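Local coordinates for protein ATP-dependent protease (Xanthomonas campestris pv. campestris, PDB 7CAY) that probably binds protein substrates, in the manner of the N-terminal substrate-binding domain of Lon peptidase, at residues 16-20 and 88-92; 91-95 and 176-180; 154-159 and 181-185. All blocks are in the same frame, centred on the assembly; numbering follows the deposited sequence.

Contact 1: residues 16-20 and 88-92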
# COMPACT_ATOMS: atom_id res chain seq x y z
N VAL A 16 6.74 -1.27 -0.46
CA VAL A 16 5.31 -1.51 -0.37
C VAL A 16 4.63 -0.30 0.25
O VAL A 16 5.22 0.45 1.03
CB VAL A 16 5.00 -2.79 0.43
CG1 VAL A 16 6.04 -3.87 0.13
CG2 VAL A 16 4.93 -2.50 1.92
N LEU A 17 3.38 -0.08 -0.14
CA LEU A 17 2.55 0.97 0.43
C LEU A 17 1.58 0.33 1.41
O LEU A 17 0.72 -0.48 1.02
CB LEU A 17 1.79 1.73 -0.66
CG LEU A 17 0.87 2.83 -0.13
CD1 LEU A 17 1.66 3.84 0.69
CD2 LEU A 17 0.15 3.51 -1.28
N LEU A 18 1.72 0.66 2.68
CA LEU A 18 0.81 0.11 3.67
C LEU A 18 -0.51 0.86 3.66
O LEU A 18 -0.56 2.04 3.30
CB LEU A 18 1.44 0.18 5.06
CG LEU A 18 2.84 -0.43 5.18
CD1 LEU A 18 3.38 -0.25 6.59
CD2 LEU A 18 2.82 -1.90 4.79
N PRO A 19 -1.61 0.20 4.02
CA PRO A 19 -2.91 0.89 4.06
C PRO A 19 -2.89 2.05 5.05
O PRO A 19 -2.34 1.95 6.15
CB PRO A 19 -3.88 -0.21 4.50
CG PRO A 19 -3.22 -1.48 4.08
CD PRO A 19 -1.75 -1.25 4.27
N GLY A 20 -3.49 3.16 4.64
CA GLY A 20 -3.56 4.34 5.48
C GLY A 20 -2.30 5.19 5.41
O GLY A 20 -2.35 6.40 5.65
N ARG A 88 -2.28 7.85 -0.74
CA ARG A 88 -2.56 7.20 0.53
C ARG A 88 -3.12 5.81 0.28
O ARG A 88 -3.93 5.61 -0.63
CB ARG A 88 -3.54 8.01 1.39
CG ARG A 88 -3.68 7.50 2.82
CD ARG A 88 -4.74 8.27 3.58
NE ARG A 88 -4.45 9.70 3.65
CZ ARG A 88 -3.77 10.27 4.63
NH1 ARG A 88 -3.31 9.54 5.64
NH2 ARG A 88 -3.55 11.58 4.62
N GLY A 89 -2.68 4.85 1.09
CA GLY A 89 -3.10 3.46 0.90
C GLY A 89 -4.52 3.22 1.39
O GLY A 89 -4.85 3.50 2.54
N THR A 90 -5.35 2.67 0.49
CA THR A 90 -6.74 2.36 0.81
C THR A 90 -6.86 0.84 0.88
O THR A 90 -6.37 0.23 1.85
CB THR A 90 -7.69 3.00 -0.20
OG1 THR A 90 -7.40 2.49 -1.51
CG2 THR A 90 -7.52 4.51 -0.21
N ARG A 91 -7.47 0.19 -0.10
CA ARG A 91 -7.74 -1.24 -0.02
C ARG A 91 -6.56 -2.07 -0.51
O ARG A 91 -5.78 -1.64 -1.36
CB ARG A 91 -8.98 -1.60 -0.84
CG ARG A 91 -10.27 -0.98 -0.33
CD ARG A 91 -11.41 -1.30 -1.28
NE ARG A 91 -11.15 -0.78 -2.62
CZ ARG A 91 -11.90 -1.04 -3.69
NH1 ARG A 91 -12.96 -1.82 -3.58
NH2 ARG A 91 -11.59 -0.51 -4.86
N ARG A 92 -6.44 -3.27 0.04
CA ARG A 92 -5.45 -4.24 -0.42
C ARG A 92 -6.07 -5.17 -1.45
O ARG A 92 -7.26 -5.48 -1.40
CB ARG A 92 -4.90 -5.05 0.75
CG ARG A 92 -4.12 -4.25 1.77
CD ARG A 92 -3.80 -5.07 3.00
NE ARG A 92 -5.00 -5.70 3.55
CZ ARG A 92 -5.24 -7.00 3.55
NH1 ARG A 92 -4.36 -7.84 3.03
NH2 ARG A 92 -6.36 -7.47 4.07

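Contact 2: residues 91-95 and 176-180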
# COMPACT_ATOMS: atom_id res chain seq x y z
N ARG A 91 -7.47 0.19 -0.10
CA ARG A 91 -7.74 -1.24 -0.02
C ARG A 91 -6.56 -2.07 -0.51
O ARG A 91 -5.78 -1.64 -1.36
CB ARG A 91 -8.98 -1.60 -0.84
CG ARG A 91 -10.27 -0.98 -0.33
CD ARG A 91 -11.41 -1.30 -1.28
NE ARG A 91 -11.15 -0.78 -2.62
CZ ARG A 91 -11.90 -1.04 -3.69
NH1 ARG A 91 -12.96 -1.82 -3.58
NH2 ARG A 91 -11.59 -0.51 -4.86
N ARG A 92 -6.44 -3.27 0.04
CA ARG A 92 -5.45 -4.24 -0.42
C ARG A 92 -6.07 -5.17 -1.45
O ARG A 92 -7.26 -5.48 -1.40
CB ARG A 92 -4.90 -5.05 0.75
CG ARG A 92 -4.12 -4.25 1.77
CD ARG A 92 -3.80 -5.07 3.00
NE ARG A 92 -5.00 -5.70 3.55
CZ ARG A 92 -5.24 -7.00 3.55
NH1 ARG A 92 -4.36 -7.84 3.03
NH2 ARG A 92 -6.36 -7.47 4.07
N PHE A 93 -5.24 -5.62 -2.39
CA PHE A 93 -5.70 -6.52 -3.44
C PHE A 93 -4.67 -7.61 -3.68
O PHE A 93 -3.51 -7.50 -3.27
CB PHE A 93 -5.99 -5.76 -4.74
CG PHE A 93 -4.84 -4.95 -5.25
CD1 PHE A 93 -3.83 -5.54 -6.01
CD2 PHE A 93 -4.76 -3.59 -4.99
CE1 PHE A 93 -2.77 -4.79 -6.48
CE2 PHE A 93 -3.71 -2.84 -5.47
CZ PHE A 93 -2.71 -3.44 -6.22
N ARG A 94 -5.12 -8.66 -4.36
CA ARG A 94 -4.26 -9.75 -4.79
C ARG A 94 -4.19 -9.76 -6.31
O ARG A 94 -5.23 -9.65 -6.98
CB ARG A 94 -4.78 -11.10 -4.28
CG ARG A 94 -5.22 -11.08 -2.84
CD ARG A 94 -5.45 -12.49 -2.31
NE ARG A 94 -6.02 -12.48 -0.96
CZ ARG A 94 -7.31 -12.67 -0.69
NH1 ARG A 94 -7.74 -12.63 0.56
NH2 ARG A 94 -8.17 -12.89 -1.68
N VAL A 95 -2.98 -9.89 -6.86
CA VAL A 95 -2.80 -9.93 -8.31
C VAL A 95 -3.01 -11.37 -8.75
O VAL A 95 -2.14 -12.22 -8.58
CB VAL A 95 -1.42 -9.40 -8.73
CG1 VAL A 95 -1.35 -9.25 -10.24
CG2 VAL A 95 -1.12 -8.07 -8.04
N LEU A 176 1.58 -7.21 4.45
CA LEU A 176 0.55 -6.91 3.46
C LEU A 176 -0.18 -8.17 3.01
O LEU A 176 -1.40 -8.16 2.84
CB LEU A 176 1.18 -6.19 2.26
CG LEU A 176 0.25 -5.49 1.27
CD1 LEU A 176 -0.33 -4.22 1.89
CD2 LEU A 176 0.97 -5.18 -0.04
N GLN A 177 0.56 -9.27 2.84
CA GLN A 177 -0.06 -10.53 2.42
C GLN A 177 -0.98 -11.10 3.49
O GLN A 177 -2.00 -11.72 3.17
CB GLN A 177 1.02 -11.55 2.05
N GLU A 178 -0.63 -10.91 4.76
CA GLU A 178 -1.45 -11.43 5.85
C GLU A 178 -2.77 -10.66 5.93
O GLU A 178 -2.77 -9.44 6.13
CB GLU A 178 -0.70 -11.33 7.18
CG GLU A 178 -1.48 -11.85 8.37
CD GLU A 178 -1.71 -13.34 8.30
OE1 GLU A 178 -0.73 -14.11 8.47
OE2 GLU A 178 -2.86 -13.76 8.06
N ASP A 179 -3.88 -11.37 5.78
CA ASP A 179 -5.20 -10.75 5.74
C ASP A 179 -5.91 -10.75 7.09
O ASP A 179 -7.09 -10.40 7.15
CB ASP A 179 -6.08 -11.43 4.69
CG ASP A 179 -5.56 -11.23 3.27
OD1 ASP A 179 -4.80 -10.26 3.05
OD2 ASP A 179 -5.91 -12.04 2.39
N ASP A 180 -5.22 -11.12 8.17
CA ASP A 180 -5.81 -11.10 9.50
C ASP A 180 -5.06 -10.12 10.39
O ASP A 180 -3.83 -10.21 10.51
CB ASP A 180 -5.79 -12.51 10.13
CG ASP A 180 -6.15 -12.49 11.61
OD1 ASP A 180 -5.37 -13.05 12.41
OD2 ASP A 180 -7.19 -11.90 11.97

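Contact 3: residues 154-159 and 181-185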
# COMPACT_ATOMS: atom_id res chain seq x y z
N ALA A 154 -6.99 -3.37 16.10
CA ALA A 154 -5.81 -4.20 15.86
C ALA A 154 -5.22 -3.94 14.48
O ALA A 154 -4.00 -3.91 14.31
CB ALA A 154 -6.18 -5.68 16.01
N ALA A 155 -6.08 -3.77 13.46
CA ALA A 155 -5.57 -3.50 12.13
C ALA A 155 -4.90 -2.13 12.05
O ALA A 155 -3.94 -1.95 11.29
CB ALA A 155 -6.70 -3.59 11.10
N TRP A 156 -5.38 -1.16 12.83
CA TRP A 156 -4.80 0.18 12.77
C TRP A 156 -3.43 0.22 13.42
O TRP A 156 -2.46 0.73 12.83
CB TRP A 156 -5.74 1.19 13.42
CG TRP A 156 -5.39 2.60 13.06
CD1 TRP A 156 -5.83 3.30 11.97
CD2 TRP A 156 -4.52 3.48 13.77
NE1 TRP A 156 -5.29 4.56 11.96
CE2 TRP A 156 -4.48 4.70 13.06
CE3 TRP A 156 -3.77 3.36 14.95
CZ2 TRP A 156 -3.72 5.78 13.49
CZ3 TRP A 156 -3.02 4.44 15.37
CH2 TRP A 156 -3.00 5.63 14.64
N VAL A 157 -3.31 -0.31 14.64
CA VAL A 157 -2.01 -0.36 15.31
C VAL A 157 -1.04 -1.23 14.53
O VAL A 157 0.17 -1.00 14.56
CB VAL A 157 -2.18 -0.84 16.77
CG1 VAL A 157 -2.88 -2.19 16.82
CG2 VAL A 157 -0.83 -0.92 17.48
N GLY A 158 -1.56 -2.22 13.80
CA GLY A 158 -0.69 -3.07 13.00
C GLY A 158 -0.09 -2.33 11.81
O GLY A 158 1.12 -2.40 11.57
N TRP A 159 -0.94 -1.63 11.05
CA TRP A 159 -0.44 -0.86 9.92
C TRP A 159 0.46 0.30 10.33
O TRP A 159 1.28 0.74 9.53
CB TRP A 159 -1.61 -0.33 9.08
CG TRP A 159 -2.43 -1.39 8.38
CD1 TRP A 159 -3.80 -1.47 8.34
CD2 TRP A 159 -1.95 -2.51 7.62
NE1 TRP A 159 -4.19 -2.56 7.61
CE2 TRP A 159 -3.08 -3.22 7.16
CE3 TRP A 159 -0.67 -2.98 7.28
CZ2 TRP A 159 -2.97 -4.37 6.37
CZ3 TRP A 159 -0.57 -4.12 6.51
CH2 TRP A 159 -1.71 -4.80 6.07
N PRO A 181 -5.76 -9.17 11.03
CA PRO A 181 -5.05 -8.16 11.83
C PRO A 181 -4.29 -8.74 13.01
O PRO A 181 -3.21 -8.23 13.35
CB PRO A 181 -6.18 -7.23 12.29
CG PRO A 181 -7.27 -7.43 11.30
CD PRO A 181 -7.20 -8.88 10.90
N HIS A 182 -4.81 -9.79 13.65
CA HIS A 182 -4.15 -10.31 14.84
C HIS A 182 -2.93 -11.16 14.49
O HIS A 182 -1.89 -11.03 15.14
CB HIS A 182 -5.15 -11.12 15.67
CG HIS A 182 -6.44 -10.40 15.93
ND1 HIS A 182 -7.58 -10.61 15.19
CD2 HIS A 182 -6.76 -9.45 16.85
CE1 HIS A 182 -8.54 -9.83 15.64
NE2 HIS A 182 -8.07 -9.12 16.65
N ARG A 183 -3.04 -12.02 13.48
CA ARG A 183 -1.86 -12.74 13.02
C ARG A 183 -0.83 -11.80 12.42
O ARG A 183 0.37 -12.10 12.42
CB ARG A 183 -2.26 -13.82 12.00
CG ARG A 183 -2.20 -15.23 12.57
CD ARG A 183 -2.53 -16.29 11.53
NE ARG A 183 -3.96 -16.34 11.21
CZ ARG A 183 -4.46 -16.03 10.02
NH1 ARG A 183 -3.66 -15.66 9.03
NH2 ARG A 183 -5.77 -16.09 9.82
N ARG A 184 -1.28 -10.65 11.91
CA ARG A 184 -0.35 -9.61 11.47
C ARG A 184 0.46 -9.09 12.64
O ARG A 184 1.69 -8.97 12.56
CB ARG A 184 -1.13 -8.47 10.80
CG ARG A 184 -0.67 -8.14 9.39
CD ARG A 184 -1.48 -6.98 8.83
NE ARG A 184 -2.77 -7.41 8.30
CZ ARG A 184 -3.90 -6.72 8.44
NH1 ARG A 184 -3.90 -5.58 9.11
NH2 ARG A 184 -5.03 -7.18 7.92
N LEU A 185 -0.21 -8.78 13.76
CA LEU A 185 0.49 -8.32 14.95
C LEU A 185 1.33 -9.41 15.60
O LEU A 185 2.29 -9.10 16.31
CB LEU A 185 -0.51 -7.76 15.96
CG LEU A 185 -1.14 -6.41 15.60
CD1 LEU A 185 -2.41 -6.17 16.40
CD2 LEU A 185 -0.14 -5.28 15.83

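Contact 1: residues 16-20 and 88-92
Within 16-20, Leu-17 is the first residue to reach the strand: its CB points at the strand and its CD2 rests 3.9 Å from Gly-89 CA, while its carbonyl is held by Thr-68 of the neighbouring strand 66-74. Leu-18 turns its side chain the other way, onto helix 154-164, but its backbone O lies 3.8 Å from Gly-89 CA. That closeness depends on Gly-89, since a CB there would clash with Leu-18 O. Here the loop leads into strand 22-27, one of the antiparallel partners of strand 83-100 in the β-rich half of this Lon N-terminal-type domain, and it approaches 88-92 steeply, at 105°. Pro-19 rests its ring on the strand, CB 3.7 Å from Thr-90 O and CG 3.7 Å from Arg-92 CG. Gly-20 N then donates a short 2.5 Å hydrogen bond to Gly-89 O. Finally, Arg-88, salt-bridged to Glu-73 through NE, donates a hydrogen bond from NH1 to Gly-20 O at 3.3 Å.

Contact 2: residues 91-95 and 176-180
Asp-179 sits between two arginines of the strand and gives each of them one carboxylate oxygen. Arg-92 NH1 meets Asp-179 OD1 at 2.5 Å, a very short and almost perfectly linear hydrogen bond. Arg-94 NH1 meets Asp-179 OD2 at 2.7 Å. A weak second bond runs from Arg-94 NE to Asp-179 OD2 at 3.4 Å. This is a salt-bridge network in which strand 83-100 of the β-sheet grips the turn between helix 169-177 and helix 181-190, so it joins the β-rich and helical halves of the domain. The pairing follows from the strand itself: residues two apart send their side chains out on the same side, and both guanidinium groups can converge on one acid.

Arg-92 does more than pair charges. Its NH1 also donates to Leu-176 O at 3.0 Å, a carbonyl in the last turn of helix 169-177. Glu-178 is the first residue to leave helical angles; its carboxylate pairs with Arg-183 in the following helix. Underneath the polar layer the contact becomes apolar. Leu-176, which also packs on Tyr-66 and Thr-68, brings its CD1 to 3.7 Å from Arg-92 CD.

Contact 3: residues 154-159 and 181-185
Arg-184 sets its CD over the six-membered ring of Trp-159: CD stands 3.9 Å from the centroid of that ring, 25° off the ring normal, a CH-pi contact over the face. Further out, NH1 comes to 3.1 Å from Trp-159 CZ2, which lies over one face of the guanidinium, and Ala-155 CB lies near the guanidinium plane, 4.0 Å from Arg-184 NH1. Since NH1 and Trp-159 NE1 are both donors, they cannot bond to each other. Trp-159 NE1 turns instead to Asp-116 OD1, and Arg-184 NE to Glu-178 O.

The two segments are the opening turns of helix 154-164 and helix 181-190 in the helical bundle that follows the β-rich part of this Lon N-terminal-type domain. The axes of 154-159 and 181-185 run at 35° to each other, 8.7 Å apart at the closest. Small residues on the first helix make room for that. Ala-154 CB sits 4.0 Å from Pro-181 CB and 3.8 Å from Leu-185 CD1, and Ala-155 CB lies 3.9 Å from Pro-181 CB. Gly-158 leaves its CA open to Leu-185 CD2 at 3.6 Å, so the leucine packs directly on the backbone. Val-157 CG1, 4.0 Å from Leu-185 CD1, flanks the same leucine, and His-182 CD2 touches Ala-154 CB at 3.9 Å.

With Trp-159 NE1 and Arg-184 NE bonded elsewhere, the helices meet here through apolar fit and the CH-pi contact of Arg-184, without a hydrogen bond between the segments.

Overall arrangement
From the N terminus, contact 1 comes first: it closes a loop of 67 residues when strand 83-100 comes back against 16-20. Contact 2 starts on the same strand, sharing Arg-91 and Arg-92 with contact 1, and runs 80 residues on to the turn after helix 169-177. Contact 3 opens inside that second loop, at residue 154, and closes just beyond it, at 181, so contacts 2 and 3 cross. Contacts 1 and 2 hold the 16-20 loop and the turn after helix 169-177 to the β-sheet; contact 3 joins two helices. All three converge where Trp-159 packs on Pro-19 and Arg-92, while Glu-178 ties contact 2 to Arg-183 and Arg-184 of contact 3.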